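Local coordinates for Phthiocerol/phenolphthiocerol synthesis polyketide synthase type I PpsC (Mycobacterium tuberculosis, PDB 5NJI), which probably dehydrates beta-hydroxyacyl intermediates, through its dehydratase domain, during polyketide assembly of phthiocerol and phenolphthiocerol, at residues A71-I76 with T138-T143; L78-D83 with T114-D119; G188-G193 with A213-G218; F222-V227 with A268-Y273. The protein carries 1 engineered substitution. One frame throughout, in Å; residues are numbered along the deposited sequence.

Interaction 1: A71-I76 with T138-T143; sequences AAYAEI and THATAT
Tyr73 carries the helical side of this contact and lays its ring across Ala140 and His139 of the strand. CG stands opposite the carbonyl carbon and beside the backbone N (chi1 -61°), which sends the ring from the helix toward the strand. Its inner part rests on the methyl of Ala140, with Tyr73 CD1 3.5 Å from Ala140 CB. Farther out the ring passes the next residue back along the strand: Tyr73 CE1 is 3.8 Å and Tyr73 OH 3.7 Å from His139 CB. Both methyl and methylene meet the ring at a slant. Of the 131 Å² buried between the two segments, 65 Å² belongs to Tyr73 and nearly all the rest to Ala140 and His139. Two successive strand residues can touch one ring because His139 and Ala140 form a classic beta bulge opposite Ile127 of strand 122-130, and both CB atoms point to the helix. Helix 70-84 is the central helix of a hotdog fold, held in the curve of antiparallel strands, as expected for a polyketide synthase dehydratase. The His139 imidazole turns away from Tyr73, and its ND1 and NE2 are hydrogen-bonded to Gln102 O and Thr129 OG1, fixing the ring's rotation. Two residues farther along the helix, Glu75 packs on Phe222 instead. The Tyr73 side chain also lies about 5 Å from the bound dodecenoyl-CoA.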
# COMPACT_ATOMS: atom_id res chain seq x y z
N ALA A 71 2.40 0.06 1.10
CA ALA A 71 1.78 0.34 -0.18
C ALA A 71 2.77 0.76 -1.24
O ALA A 71 2.52 0.58 -2.44
CB ALA A 71 0.72 1.43 0.04
N ALA A 72 3.92 1.33 -0.85
CA ALA A 72 4.88 1.73 -1.86
C ALA A 72 5.48 0.53 -2.55
O ALA A 72 5.76 0.58 -3.74
CB ALA A 72 5.98 2.60 -1.24
N TYR A 73 5.68 -0.57 -1.81
CA TYR A 73 6.19 -1.78 -2.45
C TYR A 73 5.19 -2.33 -3.46
O TYR A 73 5.58 -2.85 -4.51
CB TYR A 73 6.50 -2.84 -1.39
CG TYR A 73 7.54 -2.46 -0.36
CD1 TYR A 73 8.89 -2.56 -0.64
CD2 TYR A 73 7.15 -2.02 0.89
CE1 TYR A 73 9.81 -2.25 0.32
CE2 TYR A 73 8.07 -1.71 1.84
CZ TYR A 73 9.39 -1.83 1.56
OH TYR A 73 10.30 -1.52 2.54
N ALA A 74 3.90 -2.23 -3.15
CA ALA A 74 2.89 -2.66 -4.11
C ALA A 74 2.98 -1.86 -5.40
O ALA A 74 2.95 -2.43 -6.49
CB ALA A 74 1.50 -2.53 -3.50
N GLU A 75 3.11 -0.53 -5.29
CA GLU A 75 3.27 0.28 -6.49
C GLU A 75 4.55 -0.07 -7.25
O GLU A 75 4.57 -0.12 -8.48
CB GLU A 75 3.23 1.76 -6.10
CG GLU A 75 3.71 2.70 -7.19
CD GLU A 75 2.94 2.53 -8.51
OE1 GLU A 75 1.86 1.91 -8.53
OE2 GLU A 75 3.43 3.03 -9.54
N ILE A 76 5.65 -0.28 -6.53
CA ILE A 76 6.90 -0.60 -7.21
C ILE A 76 6.76 -1.89 -8.00
O ILE A 76 7.24 -1.98 -9.14
CB ILE A 76 8.05 -0.67 -6.20
CG1 ILE A 76 8.34 0.73 -5.67
CG2 ILE A 76 9.29 -1.28 -6.81
CD1 ILE A 76 9.12 0.75 -4.36
N THR A 138 17.05 -7.68 1.41
CA THR A 138 15.73 -7.82 0.79
C THR A 138 14.64 -7.26 1.70
O THR A 138 14.53 -7.65 2.87
CB THR A 138 15.43 -9.29 0.49
OG1 THR A 138 16.40 -9.79 -0.46
CG2 THR A 138 14.04 -9.45 -0.08
N HIS A 139 13.82 -6.35 1.16
CA HIS A 139 12.74 -5.75 1.94
C HIS A 139 11.38 -6.31 1.60
O HIS A 139 10.52 -6.38 2.47
CB HIS A 139 12.73 -4.23 1.74
CG HIS A 139 13.94 -3.58 2.30
ND1 HIS A 139 14.10 -3.34 3.64
CD2 HIS A 139 15.08 -3.17 1.70
CE1 HIS A 139 15.28 -2.80 3.86
NE2 HIS A 139 15.90 -2.68 2.70
N ALA A 140 11.16 -6.71 0.35
CA ALA A 140 9.86 -7.20 -0.06
C ALA A 140 10.04 -8.07 -1.28
O ALA A 140 10.97 -7.90 -2.05
CB ALA A 140 8.89 -6.05 -0.36
N THR A 141 9.11 -9.02 -1.44
CA THR A 141 9.00 -9.83 -2.64
C THR A 141 7.54 -9.81 -3.07
O THR A 141 6.65 -9.67 -2.23
CB THR A 141 9.44 -11.27 -2.41
OG1 THR A 141 8.68 -11.84 -1.34
CG2 THR A 141 10.90 -11.33 -2.07
N ALA A 142 7.30 -9.94 -4.37
CA ALA A 142 5.92 -9.94 -4.85
C ALA A 142 5.78 -10.86 -6.05
O ALA A 142 6.68 -10.99 -6.88
CB ALA A 142 5.43 -8.55 -5.24
N THR A 143 4.63 -11.52 -6.13
CA THR A 143 4.22 -12.22 -7.33
C THR A 143 3.15 -11.39 -8.01
O THR A 143 2.10 -11.10 -7.41
CB THR A 143 3.72 -13.62 -7.02
OG1 THR A 143 4.77 -14.37 -6.41
CG2 THR A 143 3.29 -14.31 -8.29

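Interaction 2: L78-D83 with T114-D119; sequences LAAATD and TTLTGD
The peptide group joining Ala80 to Ala81 is covered on one face by Leu116 CD1, which lies 3.7 Å from Ala81 N and 3.8 Å from Ala80 C. Helix 78-83 therefore meets the leucine with backbone as much as with side chain. The Ala80 methyl flanks the same branch, Ala80 CB to Leu116 CD1 being 4.1 Å. Leu116 CG lies anti to the backbone N (chi1 -178°), which extends the side chain from the strand to the helix. Thr114, two residues earlier on the same side of the strand, adds its methyl, with CG2 4.4 Å from Ala80 CB. This is helix-on-sheet packing of the hotdog type: the axes of helix 78-83 and strand 114-118 approach to 9.2 Å at 57°, and small alanines form the helical side. Trp46 of the adjoining strand 44-50 touches Ala80, Thr114 and Leu116 alike. Away from the strand, Leu78 O takes two bonds from one residue, Thr82 N and Thr82 OG1 reaching it from opposite faces of the carbonyl plane. Thr82 OG1, 3.0 Å from Leu78 O, also bonds to Trp93 NE1, tying this flank of the helix to strand 93-100.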
# COMPACT_ATOMS: atom_id res chain seq x y z
N LEU A 78 3.98 -3.26 -9.28
CA LEU A 78 3.12 -3.03 -10.45
C LEU A 78 3.82 -2.19 -11.50
O LEU A 78 3.71 -2.48 -12.70
CB LEU A 78 1.82 -2.36 -10.02
CG LEU A 78 0.95 -3.25 -9.15
CD1 LEU A 78 -0.15 -2.38 -8.61
CD2 LEU A 78 0.36 -4.41 -9.94
N ALA A 79 4.57 -1.17 -11.08
CA ALA A 79 5.30 -0.35 -12.03
C ALA A 79 6.40 -1.14 -12.72
O ALA A 79 6.69 -0.89 -13.89
CB ALA A 79 5.90 0.87 -11.34
N ALA A 80 7.02 -2.08 -12.01
CA ALA A 80 8.06 -2.91 -12.62
C ALA A 80 7.49 -3.76 -13.75
O ALA A 80 8.04 -3.80 -14.85
CB ALA A 80 8.74 -3.79 -11.56
N ALA A 81 6.37 -4.44 -13.49
CA ALA A 81 5.73 -5.23 -14.54
C ALA A 81 5.34 -4.35 -15.72
O ALA A 81 5.55 -4.73 -16.88
CB ALA A 81 4.49 -5.95 -13.99
N THR A 82 4.76 -3.19 -15.45
CA THR A 82 4.33 -2.29 -16.51
C THR A 82 5.51 -1.77 -17.33
O THR A 82 5.38 -1.60 -18.56
CB THR A 82 3.53 -1.14 -15.88
OG1 THR A 82 2.36 -1.68 -15.27
CG2 THR A 82 3.11 -0.11 -16.92
N ASP A 83 6.66 -1.55 -16.70
CA ASP A 83 7.82 -1.10 -17.45
C ASP A 83 8.45 -2.21 -18.26
O ASP A 83 9.18 -1.93 -19.22
CB ASP A 83 8.85 -0.50 -16.49
CG ASP A 83 10.01 0.15 -17.21
OD1 ASP A 83 9.77 1.02 -18.08
OD2 ASP A 83 11.17 -0.20 -16.89
N THR A 114 15.45 -2.95 -7.48
CA THR A 114 14.33 -3.84 -7.80
C THR A 114 14.71 -4.78 -8.94
O THR A 114 15.42 -4.38 -9.87
CB THR A 114 13.10 -3.00 -8.19
OG1 THR A 114 12.78 -2.11 -7.11
CG2 THR A 114 11.88 -3.86 -8.49
N THR A 115 14.31 -6.04 -8.83
CA THR A 115 14.49 -6.99 -9.92
C THR A 115 13.17 -7.62 -10.30
O THR A 115 12.26 -7.75 -9.48
CB THR A 115 15.47 -8.10 -9.58
OG1 THR A 115 15.05 -8.79 -8.40
CG2 THR A 115 16.90 -7.56 -9.40
N LEU A 116 13.08 -8.01 -11.57
CA LEU A 116 11.90 -8.72 -12.06
C LEU A 116 12.35 -9.88 -12.92
O LEU A 116 13.17 -9.71 -13.83
CB LEU A 116 10.97 -7.80 -12.85
CG LEU A 116 9.66 -8.41 -13.38
CD1 LEU A 116 8.62 -7.35 -13.53
CD2 LEU A 116 9.87 -9.10 -14.74
N THR A 117 11.78 -11.04 -12.67
CA THR A 117 11.94 -12.20 -13.53
C THR A 117 10.56 -12.71 -13.90
O THR A 117 9.59 -12.46 -13.20
CB THR A 117 12.72 -13.32 -12.83
OG1 THR A 117 11.99 -13.79 -11.69
CG2 THR A 117 14.08 -12.81 -12.38
N GLY A 118 10.47 -13.41 -15.03
CA GLY A 118 9.22 -14.03 -15.44
C GLY A 118 8.75 -13.52 -16.78
O GLY A 118 9.55 -13.09 -17.62
N ASP A 119 7.43 -13.58 -16.98
CA ASP A 119 6.85 -13.26 -18.28
C ASP A 119 5.54 -12.51 -18.07
O ASP A 119 5.16 -12.19 -16.94
CB ASP A 119 6.67 -14.54 -19.13
CG ASP A 119 5.67 -15.53 -18.53
OD1 ASP A 119 4.79 -15.14 -17.73
OD2 ASP A 119 5.76 -16.72 -18.89

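Interaction 3: G188-G193 with A213-G218; sequences GPAFQG and ASARTG
A single 3-10 turn, Pro189 to Phe191, presents Ala190 to a loop of helical backbone angles that carries Ser214 and Ala215. The turn is followed by an inverse gamma turn centred on Gln192, where the chain swings toward strand 194-200. The Ala190 and Ala215 CA atoms come within 5.1 Å, a spacing that small side chains allow. Ser214 OG sits between its backbone N and carbonyl carbon (chi1 60°), and from there it leans on Ala190, 3.3 Å from both Ala190 CA and Ala190 CB. These are packing contacts of an oxygen with carbon. Beside it, the methyl of Ala215 covers the backbone of the turn, Ala215 CB lying 3.7 Å from Ala190 O and 4.3 Å from Ala190 CB. Ala190 O is buried here without a polar partner in the model, which probably carries some energetic cost. Ala190 N, in contrast, is bound by Asp59 OD2, and Trp56 packs on the Ala190 side chain. Both loops pack on the start of helix 226-234: Phe191 and Ala215 touch Val227, and Gln234 NE2, at the helix's other end, bonds to Phe191 O.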
# COMPACT_ATOMS: atom_id res chain seq x y z
N GLY A 188 1.96 11.83 8.77
CA GLY A 188 1.94 13.25 8.56
C GLY A 188 0.82 13.68 7.64
O GLY A 188 -0.01 12.88 7.19
N PRO A 189 0.78 14.98 7.32
CA PRO A 189 -0.40 15.52 6.61
C PRO A 189 -0.71 14.85 5.29
O PRO A 189 -1.89 14.69 4.93
CB PRO A 189 -0.03 17.00 6.43
CG PRO A 189 0.88 17.30 7.58
CD PRO A 189 1.67 16.05 7.81
N ALA A 190 0.31 14.43 4.54
CA ALA A 190 0.05 13.84 3.25
C ALA A 190 -0.75 12.55 3.36
O ALA A 190 -1.45 12.19 2.41
CB ALA A 190 1.37 13.58 2.52
N PHE A 191 -0.70 11.87 4.50
CA PHE A 191 -1.39 10.60 4.70
C PHE A 191 -2.68 10.73 5.50
O PHE A 191 -3.33 9.72 5.74
CB PHE A 191 -0.47 9.60 5.42
CG PHE A 191 0.60 9.02 4.54
CD1 PHE A 191 1.76 9.72 4.26
CD2 PHE A 191 0.44 7.77 3.97
CE1 PHE A 191 2.74 9.20 3.42
CE2 PHE A 191 1.42 7.23 3.13
CZ PHE A 191 2.57 7.94 2.86
N GLN A 192 -3.05 11.94 5.92
CA GLN A 192 -4.24 12.12 6.75
C GLN A 192 -5.46 12.34 5.86
O GLN A 192 -6.08 13.41 5.81
CB GLN A 192 -4.02 13.28 7.72
CG GLN A 192 -3.02 12.95 8.84
CD GLN A 192 -2.63 14.18 9.65
OE1 GLN A 192 -3.35 15.17 9.67
NE2 GLN A 192 -1.46 14.13 10.30
N GLY A 193 -5.82 11.27 5.17
CA GLY A 193 -6.90 11.29 4.20
C GLY A 193 -8.24 10.80 4.68
O GLY A 193 -9.21 10.89 3.93
N ALA A 213 -3.57 17.37 -0.67
CA ALA A 213 -2.88 18.05 -1.76
C ALA A 213 -1.40 17.72 -1.77
O ALA A 213 -0.80 17.59 -2.84
CB ALA A 213 -3.08 19.56 -1.66
N SER A 214 -0.78 17.60 -0.59
CA SER A 214 0.65 17.36 -0.51
C SER A 214 1.04 15.96 -0.95
O SER A 214 2.24 15.66 -1.02
CB SER A 214 1.18 17.61 0.91
OG SER A 214 0.55 16.75 1.86
N ALA A 215 0.08 15.10 -1.23
CA ALA A 215 0.34 13.79 -1.80
C ALA A 215 0.20 13.77 -3.32
O ALA A 215 0.49 12.75 -3.93
CB ALA A 215 -0.61 12.75 -1.19
N ARG A 216 -0.24 14.88 -3.94
CA ARG A 216 -0.59 14.81 -5.35
C ARG A 216 0.58 15.04 -6.31
O ARG A 216 0.62 14.40 -7.37
CB ARG A 216 -1.72 15.80 -5.67
CG ARG A 216 -3.03 15.44 -5.06
CD ARG A 216 -4.14 16.48 -5.30
NE ARG A 216 -5.31 16.08 -4.54
CZ ARG A 216 -6.52 15.86 -5.04
NH1 ARG A 216 -6.78 16.04 -6.33
NH2 ARG A 216 -7.50 15.47 -4.23
N THR A 217 1.54 15.91 -5.97
CA THR A 217 2.68 16.13 -6.86
C THR A 217 3.50 14.86 -7.02
O THR A 217 3.64 14.05 -6.10
CB THR A 217 3.58 17.25 -6.32
OG1 THR A 217 2.85 18.48 -6.30
CG2 THR A 217 4.82 17.44 -7.20
N GLY A 218 4.06 14.69 -8.22
CA GLY A 218 5.00 13.62 -8.50
C GLY A 218 4.36 12.28 -8.74
O GLY A 218 5.05 11.26 -8.67

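Interaction 4: F222-V227 with A268-Y273; sequences FMLHPV and AGVHVY
In the conformer described, one of two modelled for Leu224, a chi1 of -178° swings Leu224 CG to the side remote from its N, while Val272 places CG2 beside the backbone N and CG1 opposite it (chi1 -169°); together these rotations bring leucine methyls onto the valine fork. Leu224 CD1 lies against both branches, 3.8 Å from Val272 CG2 and 4.0 Å from Val272 CG1, the two side chains meeting at a slant. The second branch, Leu224 CD2, reaches Val270 CG1 at 4.2 Å, so one leucine spans two valines on the same side of the strand. Val270 forms a G1 bulge with Gly269, whose positive phi favours glycine, opposite Ile95 of strand 93-100.

Beyond Leu224 the chain enters helix 226-234. His225 is its N-cap: ND1 accepts from Val227 N at 3.2 Å with an N-H...N angle of 144°, the donor lying in the ring plane. Phe222 CD2 sits over the centre of one face of this imidazole, and Pro226 CD lies over a face of the Phe222 ring, offset toward its rim. The far ring nitrogen, His225 NE2, is bonded to Ala215 O. On one flank Leu224 packs on Leu78 of helix 70-84; on another it joins Val270 against Leu308 of strand 306-317, so the loop leading into helix 226-234 lies between the first helix and the strands.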
# COMPACT_ATOMS: atom_id res chain seq x y z
N PHE A 222 2.42 6.79 -11.34
CA PHE A 222 1.96 5.71 -10.47
C PHE A 222 0.87 4.88 -11.13
O PHE A 222 -0.09 5.42 -11.69
CB PHE A 222 1.43 6.24 -9.13
CG PHE A 222 2.47 6.89 -8.25
CD1 PHE A 222 3.81 6.57 -8.35
CD2 PHE A 222 2.09 7.80 -7.29
CE1 PHE A 222 4.75 7.17 -7.53
CE2 PHE A 222 3.00 8.40 -6.47
CZ PHE A 222 4.35 8.08 -6.59
N MET A 223 0.97 3.59 -10.91
CA MET A 223 -0.05 2.64 -11.32
C MET A 223 -1.11 2.66 -10.18
O MET A 223 -2.30 2.76 -10.39
CB MET A 223 0.45 1.19 -11.51
CG MET A 223 1.48 0.97 -12.59
SD MET A 223 0.69 1.19 -14.16
CE MET A 223 -0.40 -0.20 -14.14
N LEU A 224 -0.63 2.73 -9.01
CA LEU A 224 -1.41 2.65 -7.76
C LEU A 224 -0.83 3.67 -6.79
O LEU A 224 0.31 3.69 -6.65
CB LEU A 224 -1.27 1.19 -7.14
CG LEU A 224 -1.94 0.64 -5.88
CD1 LEU A 224 -3.46 0.77 -5.97
CD2 LEU A 224 -1.56 -0.80 -5.52
N HIS A 225 -1.47 4.64 -6.46
CA HIS A 225 -0.95 5.73 -5.64
C HIS A 225 -0.74 5.18 -4.19
O HIS A 225 -1.67 4.90 -3.57
CB HIS A 225 -1.87 7.01 -5.62
CG HIS A 225 -1.18 8.25 -5.12
ND1 HIS A 225 -0.45 8.28 -3.97
CD2 HIS A 225 -1.06 9.49 -5.66
CE1 HIS A 225 0.08 9.47 -3.81
NE2 HIS A 225 -0.29 10.23 -4.82
N PRO A 226 0.49 5.06 -3.71
CA PRO A 226 0.73 4.48 -2.42
C PRO A 226 0.02 5.20 -1.24
O PRO A 226 -0.38 4.63 -0.30
CB PRO A 226 2.27 4.58 -2.25
CG PRO A 226 2.79 4.72 -3.57
CD PRO A 226 1.75 5.33 -4.43
N VAL A 227 -0.05 6.51 -1.33
CA VAL A 227 -0.60 7.25 -0.17
C VAL A 227 -2.09 6.94 -0.09
O VAL A 227 -2.67 6.73 0.88
CB VAL A 227 -0.41 8.80 -0.25
CG1 VAL A 227 -1.04 9.50 0.90
CG2 VAL A 227 1.05 9.12 -0.45
N ALA A 268 -2.35 -10.18 -0.05
CA ALA A 268 -2.68 -11.16 -1.07
C ALA A 268 -3.89 -10.66 -1.84
O ALA A 268 -4.84 -10.14 -1.24
CB ALA A 268 -2.97 -12.53 -0.47
N GLY A 269 -3.85 -10.80 -3.16
CA GLY A 269 -4.98 -10.43 -3.98
C GLY A 269 -5.22 -8.93 -3.96
O GLY A 269 -6.26 -8.46 -3.49
N VAL A 270 -4.24 -8.17 -4.42
CA VAL A 270 -4.40 -6.73 -4.59
C VAL A 270 -4.89 -6.49 -6.01
O VAL A 270 -4.17 -6.74 -6.98
CB VAL A 270 -3.11 -5.96 -4.31
CG1 VAL A 270 -3.35 -4.47 -4.50
CG2 VAL A 270 -2.62 -6.23 -2.92
N HIS A 271 -6.14 -6.04 -6.14
CA HIS A 271 -6.78 -5.79 -7.41
C HIS A 271 -6.96 -4.30 -7.61
O HIS A 271 -7.45 -3.61 -6.71
CB HIS A 271 -8.14 -6.49 -7.47
CG HIS A 271 -8.09 -7.92 -7.08
ND1 HIS A 271 -7.76 -8.92 -7.97
CD2 HIS A 271 -8.31 -8.53 -5.89
CE1 HIS A 271 -7.79 -10.09 -7.34
NE2 HIS A 271 -8.12 -9.88 -6.08
N VAL A 272 -6.57 -3.81 -8.79
CA VAL A 272 -6.64 -2.40 -9.13
C VAL A 272 -7.43 -2.27 -10.42
O VAL A 272 -7.02 -2.81 -11.46
CB VAL A 272 -5.25 -1.76 -9.28
CG1 VAL A 272 -5.38 -0.27 -9.36
CG2 VAL A 272 -4.35 -2.19 -8.13
N TYR A 273 -8.56 -1.59 -10.35
CA TYR A 273 -9.46 -1.53 -11.49
C TYR A 273 -9.49 -0.18 -12.16
O TYR A 273 -10.04 -0.06 -13.26
CB TYR A 273 -10.88 -1.93 -11.06
CG TYR A 273 -10.96 -3.30 -10.44
CD1 TYR A 273 -10.62 -4.44 -11.15
CD2 TYR A 273 -11.39 -3.46 -9.12
CE1 TYR A 273 -10.67 -5.69 -10.57
CE2 TYR A 273 -11.44 -4.69 -8.54
CZ TYR A 273 -11.11 -5.81 -9.26
OH TYR A 273 -11.20 -7.02 -8.62

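Interactions 1 and 2 share helix 70-84, with centres 11 Å apart; the loop of interaction 2 falls within that spanned by interaction 1, and Ile76 packs on Thr114 between them. Interactions 3 and 4 follow in series and meet around the start of helix 226-234, where Val227 belongs to interaction 4 and its neighbours to interaction 3; their centres are 17 Å apart. The two halves join through probable hydrogen bonds of Glu75, OE1 to Leu224 N and OE2 to Met223 N, and through Leu78 on Leu224. Interactions 2 and 3 are farthest apart, at 26 Å. This matches a double hotdog: two helices on curved strands, with the acyl-CoA bound in the same domain.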